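Local coordinates for xyloglucanase (PDB 2JEP), which hydrolyses the plant cell wall polysaccharide xyloglucan, acting as a family 5 glycoside hydrolase, at residues 89-94 and 131-136; 123-128 and 174-179. All coordinates share one frame; numbering follows the deposited sequence. Where two conformers were deposited one is given.

In the fold
Running from the N terminus, the chain leaves barrel strand 85-88 through 89-94, passes helix 106-120, enters strand 125-128 and continues into the loop at 131-136. Interaction 1 closes this circuit by joining the loops that follow two neighbouring strands. Interaction 2 starts within it, at 123-128, and closes a second circuit when the chain, after helix 150-167, comes back as strand 175-178. The two circuits therefore cross, sharing strand 125-128 and the loop at 131-136. Interaction 2 belongs to the barrel wall and interaction 1 to the loops beyond the strands' C-terminal ends; their centres lie about 18 Å apart. Together they link three consecutive strand regions of the eight-stranded barrel.

Interaction 1 (89-94 and 131-136)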
ATOM      1  N   PRO A  89      -4.698   3.571  -3.951  1.00  6.07           N
ATOM      2  CA  PRO A  89      -4.326   4.807  -3.255  1.00  6.67           C
ATOM      3  C   PRO A  89      -5.415   5.882  -3.455  1.00  6.45           C
ATOM      4  O   PRO A  89      -5.864   6.063  -4.581  1.00  6.84           O
ATOM      5  CB  PRO A  89      -3.030   5.199  -3.954  1.00  7.01           C
ATOM      6  CG  PRO A  89      -2.449   3.912  -4.439  1.00  6.79           C
ATOM      7  CD  PRO A  89      -3.651   3.147  -4.899  1.00  6.69           C
ATOM      8  N   VAL A  90      -5.807   6.569  -2.382  1.00  6.60           N
ATOM      9  CA  VAL A  90      -6.802   7.632  -2.456  1.00  6.35           C
ATOM     10  C   VAL A  90      -6.338   8.808  -1.617  1.00  6.45           C
ATOM     11  O   VAL A  90      -6.010   8.644  -0.437  1.00  7.07           O
ATOM     12  CB  VAL A  90      -8.189   7.183  -1.949  1.00  6.55           C
ATOM     13  CG1 VAL A  90      -9.218   8.311  -2.156  1.00  7.54           C
ATOM     14  CG2 VAL A  90      -8.660   5.919  -2.649  1.00  8.20           C
ATOM     15  N   SER A  91      -6.306   9.995  -2.224  1.00  6.39           N
ATOM     16  CA  SER A  91      -6.073  11.229  -1.470  1.00  6.79           C
ATOM     17  C   SER A  91      -7.364  11.995  -1.300  1.00  7.11           C
ATOM     18  O   SER A  91      -8.287  11.857  -2.095  1.00  8.27           O
ATOM     19  CB  SER A  91      -5.055  12.116  -2.207  1.00  7.50           C
ATOM     20  OG  SER A  91      -3.778  11.522  -2.180  1.00  7.80           O
ATOM     21  N   TYR A  92      -7.416  12.815  -0.251  1.00  7.69           N
ATOM     22  CA  TYR A  92      -8.634  13.573   0.062  1.00  7.42           C
ATOM     23  C   TYR A  92      -8.339  15.064   0.042  1.00  8.30           C
ATOM     24  O   TYR A  92      -8.949  15.800  -0.742  1.00  9.01           O
ATOM     25  CB  TYR A  92      -9.214  13.057   1.391  1.00  7.29           C
ATOM     26  CG  TYR A  92      -9.830  11.685   1.228  1.00  7.13           C
ATOM     27  CD1 TYR A  92     -11.149  11.533   0.847  1.00  7.69           C
ATOM     28  CD2 TYR A  92      -9.068  10.524   1.382  1.00  7.02           C
ATOM     29  CE1 TYR A  92     -11.716  10.292   0.650  1.00  7.99           C
ATOM     30  CE2 TYR A  92      -9.618   9.271   1.170  1.00  7.29           C
ATOM     31  CZ  TYR A  92     -10.953   9.152   0.816  1.00  7.57           C
ATOM     32  OH  TYR A  92     -11.550   7.915   0.614  1.00  8.32           O
ATOM     33  N   LEU A  93      -7.406  15.500   0.884  1.00  8.41           N
ATOM     34  CA  LEU A  93      -6.806  16.833   0.796  1.00  9.47           C
ATOM     35  C   LEU A  93      -7.916  17.915   0.795  1.00 10.53           C
ATOM     36  O   LEU A  93      -8.775  17.908   1.688  1.00 10.44           O
ATOM     37  CB  LEU A  93      -5.835  16.912  -0.385  1.00  9.53           C
ATOM     38  CG  LEU A  93      -4.665  15.923  -0.360  1.00  9.82           C
ATOM     39  CD1 LEU A  93      -3.934  15.896  -1.702  1.00 10.24           C
ATOM     40  CD2 LEU A  93      -3.719  16.265   0.751  1.00 10.99           C
ATOM     41  N   ASN A  94      -7.932  18.810  -0.198  1.00 10.65           N
ATOM     42  CA  ASN A  94      -8.864  19.921  -0.091  0.50 11.08           C
ATOM     43  C   ASN A  94     -10.316  19.508  -0.447  1.00 11.65           C
ATOM     44  O   ASN A  94     -11.222  20.344  -0.346  1.00 14.01           O
ATOM     45  CB  ASN A  94      -8.348  21.170  -0.857  0.50 10.23           C
ATOM     46  CG  ASN A  94      -7.035  21.787  -0.268  0.50 12.05           C
ATOM     47  OD1 ASN A  94      -6.661  21.568   0.897  0.50 14.52           O
ATOM     48  ND2 ASN A  94      -6.358  22.597  -1.085  0.50 14.67           N
ATOM     49  N   HIS A 131      -3.942   8.568   1.436  1.00  7.17           N
ATOM     50  CA  HIS A 131      -2.602   8.432   0.854  1.00  7.40           C
ATOM     51  C   HIS A 131      -1.764   9.709   0.914  1.00  7.75           C
ATOM     52  O   HIS A 131      -0.884   9.860   1.793  1.00  9.26           O
ATOM     53  CB  HIS A 131      -2.754   7.879  -0.574  1.00  7.67           C
ATOM     54  CG  HIS A 131      -1.505   7.307  -1.154  1.00  7.61           C
ATOM     55  ND1 HIS A 131      -1.229   5.954  -1.142  1.00  8.42           N
ATOM     56  CD2 HIS A 131      -0.462   7.901  -1.783  1.00  8.61           C
ATOM     57  CE1 HIS A 131      -0.076   5.743  -1.752  1.00  9.31           C
ATOM     58  NE2 HIS A 131       0.420   6.908  -2.135  1.00  9.32           N
ATOM     59  N   GLY A 132      -2.029  10.664   0.024  1.00  7.35           N
ATOM     60  CA  GLY A 132      -1.196  11.876   0.000  1.00  7.79           C
ATOM     61  C   GLY A 132      -1.295  12.717   1.268  1.00  7.79           C
ATOM     62  O   GLY A 132      -0.377  13.460   1.619  1.00  8.12           O
ATOM     63  N   ASP A 133      -2.447  12.608   1.947  1.00  8.10           N
ATOM     64  CA  ASP A 133      -2.740  13.446   3.078  1.00  7.93           C
ATOM     65  C   ASP A 133      -1.737  13.315   4.212  1.00  8.08           C
ATOM     66  O   ASP A 133      -1.630  14.219   5.029  1.00  8.11           O
ATOM     67  CB  ASP A 133      -4.120  13.109   3.635  1.00  8.11           C
ATOM     68  CG  ASP A 133      -5.230  13.241   2.612  1.00  8.05           C
ATOM     69  OD1 ASP A 133      -5.170  12.559   1.563  1.00  8.46           O
ATOM     70  OD2 ASP A 133      -6.177  14.042   2.859  1.00  8.62           O
ATOM     71  N   GLY A 134      -1.038  12.191   4.295  1.00  7.64           N
ATOM     72  CA  GLY A 134      -0.090  11.966   5.376  1.00  8.01           C
ATOM     73  C   GLY A 134       1.320  12.459   5.166  1.00  7.54           C
ATOM     74  O   GLY A 134       2.148  12.313   6.071  1.00  8.27           O
ATOM     75  N   TYR A 135       1.591  13.068   4.006  1.00  7.90           N
ATOM     76  CA  TYR A 135       2.931  13.557   3.699  1.00  8.29           C
ATOM     77  C   TYR A 135       3.133  15.045   3.971  1.00  8.74           C
ATOM     78  O   TYR A 135       2.374  15.887   3.500  1.00  8.67           O
ATOM     79  CB  TYR A 135       3.236  13.349   2.245  1.00  7.69           C
ATOM     80  CG  TYR A 135       3.454  11.916   1.768  1.00  7.24           C
ATOM     81  CD1 TYR A 135       4.523  11.170   2.225  1.00  6.94           C
ATOM     82  CD2 TYR A 135       2.639  11.376   0.787  1.00  7.41           C
ATOM     83  CE1 TYR A 135       4.757   9.883   1.750  1.00  7.11           C
ATOM     84  CE2 TYR A 135       2.861  10.112   0.289  1.00  7.07           C
ATOM     85  CZ  TYR A 135       3.925   9.366   0.762  1.00  7.43           C
ATOM     86  OH  TYR A 135       4.139   8.106   0.233  1.00  8.08           O
ATOM     87  N   ASN A 136       4.226  15.355   4.666  1.00  9.03           N
ATOM     88  CA  ASN A 136       4.682  16.738   4.821  1.00 10.18           C
ATOM     89  C   ASN A 136       4.929  17.407   3.474  1.00 11.48           C
ATOM     90  O   ASN A 136       4.650  18.591   3.324  1.00 13.96           O
ATOM     91  CB  ASN A 136       5.966  16.796   5.667  1.00 10.20           C
ATOM     92  CG  ASN A 136       5.704  16.652   7.141  1.00  9.59           C
ATOM     93  OD1 ASN A 136       5.768  15.529   7.702  1.00 12.19           O
ATOM     94  ND2 ASN A 136       5.393  17.739   7.782  1.00  8.34           N
TER
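The carboxylate of Asp-133 grips two successive backbone amides of the facing loop, one with each oxygen. Asp-133 OD1 receives Tyr-92 N at 2.9 Å through its syn lone pair, with a nearly straight N-H...O angle of 163°. Asp-133 OD2 takes Leu-93 N at 2.7 Å, also from the syn side but 29° out of the carboxylate plane, and Trp-142 NE1 is a second donor to it. With CG anti to the carbonyl carbon (chi1 -57°), the Asp-133 side chain reaches both amides, and the paired bonds fix the turn of its carboxylate. Leu-93 slants across this group, its CD2 resting 3.9 Å from Asp-133 CG and its backbone supplying one of the amides. Two residues back along each segment from this pair, Ser-91 and His-131 come closest through their backbones, and Ser-91 OG accepts Gly-132 N at 2.9 Å and is also bonded to Glu-53 O, so the buried hydroxyl has partners on two loops. Next to it, His-131 N bonds to Val-90 O at 2.8 Å. At the Pro-89 end a CH-pi contact takes over: Pro-89 CB sits over one face of the His-131 imidazole, 3.8 Å from the ring centroid and displaced toward ND1. His-131 ND1 itself bonds to Asn-129, and a calcium ion lies about 6 Å from this side chain. All of this is buried, whereas both segments turn away from each other beyond the carboxylate. Asn-94 is exposed to solvent, and Tyr-135 and Asn-136 are partly so. Such cross-bracing joins two loops at the C-terminal ends of adjacent strands in a TIM barrel, the end at which family 5 glycoside hydrolases carry their active-site cleft.

Interaction 2 (123-128 and 174-179); sequences GLYVII and RLIFES
Over the centre of one face of the Tyr-125 ring lies Arg-174 CG, 3.8 Å from the centroid in a CH-pi contact. The Arg-174 guanidinium stands perpendicular to that ring. One of its own faces is covered by Gly-123 CA, and at its edge, in plane, is Leu-124 O. A bend at chi3 (-65°) turns Arg-174 NH1 back to Leu-124 O at 2.9 Å, although the donor lies 39° out of the carbonyl plane. The Tyr-120 ring makes a cation-pi contact with the guanidinium and its backbone O is a second acceptor for Arg-174 NH1, while Tyr-125 OH bonds to Glu-41. An alanine at Tyr-125 would probably leave a gap over the aliphatic part of Arg-174 and deprive Glu-41 of its hydroxyl partner. Beyond this end the strands run parallel: Arg-174 O accepts Val-126 N at 2.8 Å, Val-126 O accepts Ile-176 N at 2.8 Å, and two further bonds join Ile-128 to Ile-176 and Glu-178. On the face directed into the barrel, Ile-127 CG1 packs beside Ile-176 CB at 4.0 Å. Ile-127 CG2 touches Glu-178 OE1 at 3.4 Å, an oxygen held in a salt bridge by Arg-87. On the outer face Leu-175 CD1 meets Val-126 CB, and Ile-128 CG1 lies alongside Phe-177 CD1 at 3.9 Å. Strands 125-128 and 175-178, joined through helix 150-167, form one beta-alpha-beta unit of the TIM barrel.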
ATOM      1  N   GLY A 123     -14.826  -9.618  -8.244  1.00 10.59           N
ATOM      2  CA  GLY A 123     -14.457 -10.686  -7.322  1.00 10.28           C
ATOM      3  C   GLY A 123     -13.095 -10.489  -6.677  1.00 10.28           C
ATOM      4  O   GLY A 123     -12.603 -11.386  -5.997  1.00 11.49           O
ATOM      5  N   LEU A 124     -12.484  -9.320  -6.881  1.00  9.62           N
ATOM      6  CA  LEU A 124     -11.134  -9.070  -6.369  1.00  8.90           C
ATOM      7  C   LEU A 124     -11.187  -8.553  -4.937  1.00  8.71           C
ATOM      8  O   LEU A 124     -12.179  -7.967  -4.526  1.00  9.47           O
ATOM      9  CB  LEU A 124     -10.456  -8.027  -7.257  1.00  9.20           C
ATOM     10  CG  LEU A 124     -10.284  -8.456  -8.714  1.00  8.40           C
ATOM     11  CD1 LEU A 124      -9.877  -7.274  -9.570  1.00 10.10           C
ATOM     12  CD2 LEU A 124      -9.267  -9.596  -8.871  1.00 12.81           C
ATOM     13  N   TYR A 125     -10.105  -8.757  -4.192  1.00  8.16           N
ATOM     14  CA  TYR A 125      -9.889  -8.039  -2.952  1.00  8.36           C
ATOM     15  C   TYR A 125      -9.487  -6.609  -3.321  1.00  7.98           C
ATOM     16  O   TYR A 125      -8.820  -6.383  -4.344  1.00  8.46           O
ATOM     17  CB  TYR A 125      -8.782  -8.698  -2.129  1.00  8.90           C
ATOM     18  CG  TYR A 125      -9.285  -9.868  -1.321  1.00  9.43           C
ATOM     19  CD1 TYR A 125      -9.402 -11.140  -1.879  1.00 10.82           C
ATOM     20  CD2 TYR A 125      -9.668  -9.703  -0.004  1.00  9.76           C
ATOM     21  CE1 TYR A 125      -9.915 -12.201  -1.136  1.00 12.73           C
ATOM     22  CE2 TYR A 125     -10.153 -10.753   0.738  1.00 12.37           C
ATOM     23  CZ  TYR A 125     -10.276 -11.986   0.178  1.00 11.86           C
ATOM     24  OH  TYR A 125     -10.768 -13.034   0.966  1.00 15.41           O
ATOM     25  N   VAL A 126      -9.883  -5.670  -2.480  1.00  7.38           N
ATOM     26  CA  VAL A 126      -9.661  -4.260  -2.733  1.00  7.70           C
ATOM     27  C   VAL A 126      -9.219  -3.604  -1.441  1.00  7.09           C
ATOM     28  O   VAL A 126      -9.828  -3.856  -0.391  1.00  8.13           O
ATOM     29  CB  VAL A 126     -10.951  -3.568  -3.217  1.00  7.32           C
ATOM     30  CG1 VAL A 126     -10.674  -2.099  -3.572  1.00  9.48           C
ATOM     31  CG2 VAL A 126     -11.562  -4.311  -4.402  1.00 10.08           C
ATOM     32  N   ILE A 127      -8.169  -2.775  -1.522  1.00  6.89           N
ATOM     33  CA  ILE A 127      -7.712  -1.996  -0.382  1.00  7.05           C
ATOM     34  C   ILE A 127      -7.863  -0.516  -0.744  1.00  6.85           C
ATOM     35  O   ILE A 127      -7.406  -0.111  -1.814  1.00  7.62           O
ATOM     36  CB  ILE A 127      -6.223  -2.272  -0.075  1.00  7.16           C
ATOM     37  CG1 ILE A 127      -5.972  -3.760   0.215  1.00  7.86           C
ATOM     38  CG2 ILE A 127      -5.719  -1.355   1.066  1.00  8.47           C
ATOM     39  CD1 ILE A 127      -4.498  -4.159   0.181  1.00  9.06           C
ATOM     40  N   ILE A 128      -8.495   0.276   0.125  1.00  6.55           N
ATOM     41  CA  ILE A 128      -8.545   1.735  -0.030  1.00  7.46           C
ATOM     42  C   ILE A 128      -7.895   2.374   1.191  1.00  6.75           C
ATOM     43  O   ILE A 128      -8.012   1.868   2.305  1.00  7.57           O
ATOM     44  CB  ILE A 128      -9.961   2.299  -0.241  1.00  7.42           C
ATOM     45  CG1 ILE A 128     -10.904   1.951   0.907  1.00  8.09           C
ATOM     46  CG2 ILE A 128     -10.472   1.841  -1.581  1.00  8.58           C
ATOM     47  CD1 ILE A 128     -12.298   2.570   0.755  1.00  9.59           C
ATOM     48  N   ARG A 174     -14.035  -8.700   1.231  1.00  9.63           N
ATOM     49  CA  ARG A 174     -13.110  -8.430   0.132  0.50  9.40           C
ATOM     50  C   ARG A 174     -12.664  -6.968   0.091  1.00  9.09           C
ATOM     51  O   ARG A 174     -11.669  -6.668  -0.552  1.00  9.59           O
ATOM     52  CB  ARG A 174     -13.651  -8.892  -1.220  0.50 10.04           C
ATOM     53  CG  ARG A 174     -13.483 -10.409  -1.419  0.50 10.16           C
ATOM     54  CD  ARG A 174     -13.806 -10.874  -2.840  0.50  9.90           C
ATOM     55  NE  ARG A 174     -15.223 -10.680  -3.170  0.50  9.84           N
ATOM     56  CZ  ARG A 174     -15.726  -9.685  -3.901  0.50 10.83           C
ATOM     57  NH1 ARG A 174     -14.940  -8.731  -4.375  0.50 10.31           N
ATOM     58  NH2 ARG A 174     -17.047  -9.623  -4.139  0.50 11.48           N
ATOM     59  N   LEU A 175     -13.377  -6.064   0.768  1.00  8.02           N
ATOM     60  CA  LEU A 175     -12.935  -4.677   0.884  1.00  8.19           C
ATOM     61  C   LEU A 175     -12.234  -4.469   2.232  1.00  7.51           C
ATOM     62  O   LEU A 175     -12.805  -4.699   3.309  1.00  8.03           O
ATOM     63  CB  LEU A 175     -14.111  -3.709   0.730  1.00  8.29           C
ATOM     64  CG  LEU A 175     -13.731  -2.229   0.831  1.00  9.07           C
ATOM     65  CD1 LEU A 175     -12.730  -1.789  -0.255  1.00  8.89           C
ATOM     66  CD2 LEU A 175     -14.996  -1.358   0.776  1.00  8.87           C
ATOM     67  N   ILE A 176     -10.979  -4.033   2.140  1.00  6.67           N
ATOM     68  CA  ILE A 176     -10.094  -3.749   3.251  1.00  6.41           C
ATOM     69  C   ILE A 176      -9.859  -2.258   3.341  1.00  6.68           C
ATOM     70  O   ILE A 176      -9.625  -1.619   2.318  1.00  7.38           O
ATOM     71  CB  ILE A 176      -8.750  -4.466   3.032  1.00  7.51           C
ATOM     72  CG1 ILE A 176      -8.957  -5.990   2.978  1.00  7.96           C
ATOM     73  CG2 ILE A 176      -7.703  -4.074   4.111  1.00  7.90           C
ATOM     74  CD1 ILE A 176      -7.776  -6.743   2.383  1.00  9.87           C
ATOM     75  N   PHE A 177      -9.930  -1.697   4.545  1.00  7.11           N
ATOM     76  CA  PHE A 177      -9.559  -0.306   4.758  1.00  6.23           C
ATOM     77  C   PHE A 177      -8.136  -0.263   5.328  1.00  6.63           C
ATOM     78  O   PHE A 177      -7.828  -1.002   6.266  1.00  7.13           O
ATOM     79  CB  PHE A 177     -10.468   0.408   5.762  1.00  6.94           C
ATOM     80  CG  PHE A 177     -11.943   0.439   5.425  1.00  7.87           C
ATOM     81  CD1 PHE A 177     -12.425   0.332   4.138  1.00  8.27           C
ATOM     82  CD2 PHE A 177     -12.861   0.640   6.428  1.00  8.17           C
ATOM     83  CE1 PHE A 177     -13.796   0.380   3.892  1.00  8.49           C
ATOM     84  CE2 PHE A 177     -14.218   0.716   6.182  1.00  9.06           C
ATOM     85  CZ  PHE A 177     -14.685   0.566   4.912  1.00  9.18           C
ATOM     86  N   GLU A 178      -7.318   0.645   4.796  1.00  6.38           N
ATOM     87  CA  GLU A 178      -5.933   0.871   5.220  1.00  6.49           C
ATOM     88  C   GLU A 178      -5.867   2.291   5.809  1.00  6.44           C
ATOM     89  O   GLU A 178      -6.248   3.271   5.166  1.00  6.90           O
ATOM     90  CB  GLU A 178      -5.010   0.738   3.996  1.00  6.68           C
ATOM     91  CG  GLU A 178      -3.569   1.000   4.240  1.00  6.11           C
ATOM     92  CD  GLU A 178      -2.735   0.927   2.984  1.00  7.25           C
ATOM     93  OE1 GLU A 178      -3.308   0.835   1.887  1.00  8.45           O
ATOM     94  OE2 GLU A 178      -1.487   0.948   3.094  1.00  7.22           O
ATOM     95  N   SER A 179      -5.395   2.364   7.059  1.00  6.20           N
ATOM     96  CA  SER A 179      -5.558   3.582   7.842  1.00  6.26           C
ATOM     97  C   SER A 179      -4.922   4.817   7.239  1.00  6.61           C
ATOM     98  O   SER A 179      -5.447   5.926   7.362  1.00  7.16           O
ATOM     99  CB  SER A 179      -4.977   3.360   9.218  1.00  6.75           C
ATOM    100  OG  SER A 179      -3.593   3.043   9.152  1.00  7.01           O
TER